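PDB 3QJG: epidermin biosynthesis protein EpiD from Staphylococcus aureus, which probably catalyses the FMN-dependent oxidative decarboxylation of the C-terminal cysteine of the epidermin precursor peptide. Local coordinates for residues Cys98-Leu101 against Leu102-Ile105. Sequence-based numbering, arbitrary orientation.
Sequences CDNL and LLTI. With FMN (flavin mononucleotide), chain P.
Thr-104 OG1 sits between protein and cofactor: it donates to Asn-100 O at 2.9 Å, from above the carbonyl plane, and accepts from FMN O3' at 2.8 Å. With OG1 anti to the carbonyl carbon (chi1 -55°), the hydroxyl leans back over the first turn of the helix, while CG2 lies against the ribityl chain. Cys-98 O takes the neighbouring ribityl hydroxyl, FMN O4', at 2.9 Å. A longer bond joins FMN O3' to Cys-98 O at 3.2 Å, and O3' would have to share its one proton between the two acceptors; loop and helix thus grip the sugar-alcohol chain together.

Behind this first shell stands Asn-100, the N-cap. Its O receives both OG1 and the backbone N of Thr-104, and Asn-100 OD1 accepts at 2.8 Å from Leu-103 N, which lies almost straight beyond the side-chain C=O (172°). The amide reaches back to that N-H because CG is tucked between the backbone N and carbonyl carbon (chi1 61°); CG of Leu-103 then packs beside OD1. Leu-103 CB also rests 3.7 Å from Cys-98 CA. Ile-105 CD1 meets Leu-101 CG at 3.8 Å.

Asp-99 bridges Lys-92 of its own chain and Lys-92 of a second subunit; that subunit also hydrogen-bonds the FMN, for instance through Ser-87 N. Helix 101-107 is wedged among its neighbours: Leu-101 and Ile-105 face strand 34-39 and His-70 of helix 70-75, whereas Leu-103 packs on helix 87-94.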
loop_
_atom_site.group_PDB
_atom_site.type_symbol
_atom_site.label_atom_id
_atom_site.label_comp_id
_atom_site.label_asym_id
_atom_site.label_seq_id
_atom_site.Cartn_x
_atom_site.Cartn_y
_atom_site.Cartn_z
ATOM N N CYS A 98 10.306 20.368 23.599
ATOM C CA CYS A 98 10.257 18.914 23.709
ATOM C C CYS A 98 9.216 18.384 22.752
ATOM O O CYS A 98 8.130 18.010 23.179
ATOM C CB CYS A 98 9.974 18.495 25.151
ATOM S SG CYS A 98 8.934 19.520 26.156
ATOM N N ASP A 99 9.572 18.295 21.458
ATOM C CA ASP A 99 8.624 17.810 20.436
ATOM C C ASP A 99 8.778 16.328 20.056
ATOM O O ASP A 99 8.066 15.872 19.137
ATOM C CB ASP A 99 8.449 18.754 19.208
ATOM C CG ASP A 99 9.744 19.206 18.577
ATOM O OD1 ASP A 99 10.739 18.510 18.825
ATOM O OD2 ASP A 99 9.767 20.292 17.834
ATOM N N ASN A 100 9.654 15.609 20.789
ATOM C CA ASN A 100 9.708 14.139 20.763
ATOM C C ASN A 100 9.922 13.493 22.121
ATOM O O ASN A 100 10.131 14.191 23.077
ATOM C CB ASN A 100 10.741 13.673 19.792
ATOM C CG ASN A 100 12.149 14.131 20.129
ATOM O OD1 ASN A 100 12.591 14.101 21.289
ATOM N ND2 ASN A 100 12.910 14.485 19.075
ATOM N N LEU A 101 9.900 12.156 22.215
ATOM C CA LEU A 101 9.946 11.539 23.504
ATOM C C LEU A 101 11.299 11.802 24.238
ATOM O O LEU A 101 11.348 12.110 25.421
ATOM C CB LEU A 101 9.659 10.012 23.335
ATOM C CG LEU A 101 9.708 9.301 24.654
ATOM C CD1 LEU A 101 8.731 10.023 25.680
ATOM C CD2 LEU A 101 9.421 7.705 24.394
ATOM N N LEU A 102 12.416 11.686 23.529
ATOM C CA LEU A 102 13.705 11.928 24.083
ATOM C C LEU A 102 13.820 13.297 24.708
ATOM O O LEU A 102 14.360 13.456 25.814
ATOM C CB LEU A 102 14.761 11.810 22.965
ATOM C CG LEU A 102 16.228 12.084 23.267
ATOM C CD1 LEU A 102 17.083 11.387 22.210
ATOM C CD2 LEU A 102 16.587 13.606 23.230
ATOM N N LEU A 103 13.340 14.299 23.994
ATOM C CA LEU A 103 13.486 15.657 24.462
ATOM C C LEU A 103 12.613 15.964 25.674
ATOM O O LEU A 103 13.000 16.760 26.553
ATOM C CB LEU A 103 13.151 16.651 23.370
ATOM C CG LEU A 103 14.018 16.774 22.123
ATOM C CD1 LEU A 103 13.368 17.737 21.103
ATOM C CD2 LEU A 103 15.370 17.276 22.520
ATOM N N THR A 104 11.418 15.386 25.679
ATOM C CA THR A 104 10.501 15.477 26.810
ATOM C C THR A 104 11.035 14.801 28.098
ATOM O O THR A 104 10.843 15.325 29.219
ATOM C CB THR A 104 9.123 14.828 26.452
ATOM O OG1 THR A 104 8.624 15.451 25.258
ATOM C CG2 THR A 104 8.122 14.921 27.570
ATOM N N ILE A 105 11.628 13.630 27.940
ATOM C CA ILE A 105 12.368 12.991 28.985
ATOM C C ILE A 105 13.446 13.889 29.587
ATOM O O ILE A 105 13.474 14.018 30.809
ATOM C CB ILE A 105 12.968 11.665 28.550
ATOM C CG1 ILE A 105 11.861 10.684 28.195
ATOM C CG2 ILE A 105 13.751 11.015 29.711
ATOM C CD1 ILE A 105 12.356 9.432 27.396
HETATM N N1 FMN P . 3.240 16.893 28.187
HETATM C C2 FMN P . 2.857 18.007 28.898
HETATM O O2 FMN P . 3.465 19.129 28.827
HETATM N N3 FMN P . 1.724 17.881 29.666
HETATM C C4 FMN P . 1.031 16.696 29.791
HETATM O O4 FMN P . 0.059 16.683 30.552
HETATM C C4A FMN P . 1.445 15.583 29.080
HETATM N N5 FMN P . 0.803 14.345 29.176
HETATM C C5A FMN P . 1.220 13.257 28.413
HETATM C C6 FMN P . 0.568 12.024 28.482
HETATM C C7 FMN P . 0.991 10.928 27.706
HETATM C C7M FMN P . 0.288 9.580 27.787
HETATM C C8 FMN P . 2.103 11.093 26.872
HETATM C C8M FMN P . 2.621 9.975 25.996
HETATM C C9 FMN P . 2.750 12.321 26.803
HETATM C C9A FMN P . 2.319 13.399 27.578
HETATM N N10 FMN P . 2.988 14.614 27.515
HETATM C C10 FMN P . 2.551 15.705 28.253
HETATM C "C1'" FMN P . 4.157 14.806 26.653
HETATM C "C2'" FMN P . 3.808 15.588 25.393
HETATM O "O2'" FMN P . 2.797 15.014 24.603
HETATM C "C3'" FMN P . 5.059 15.667 24.552
HETATM O "O3'" FMN P . 6.061 16.476 25.151
HETATM C "C4'" FMN P . 4.719 16.199 23.138
HETATM O "O4'" FMN P . 5.893 16.368 22.424
HETATM C "C5'" FMN P . 4.009 17.493 23.184
HETATM O "O5'" FMN P . 3.826 17.952 21.873
HETATM P P FMN P . 2.804 19.148 21.559
HETATM O O1P FMN P . 3.093 19.717 20.116
HETATM O O2P FMN P . 2.993 20.120 22.626
HETATM O O3P FMN P . 1.401 18.671 21.752
#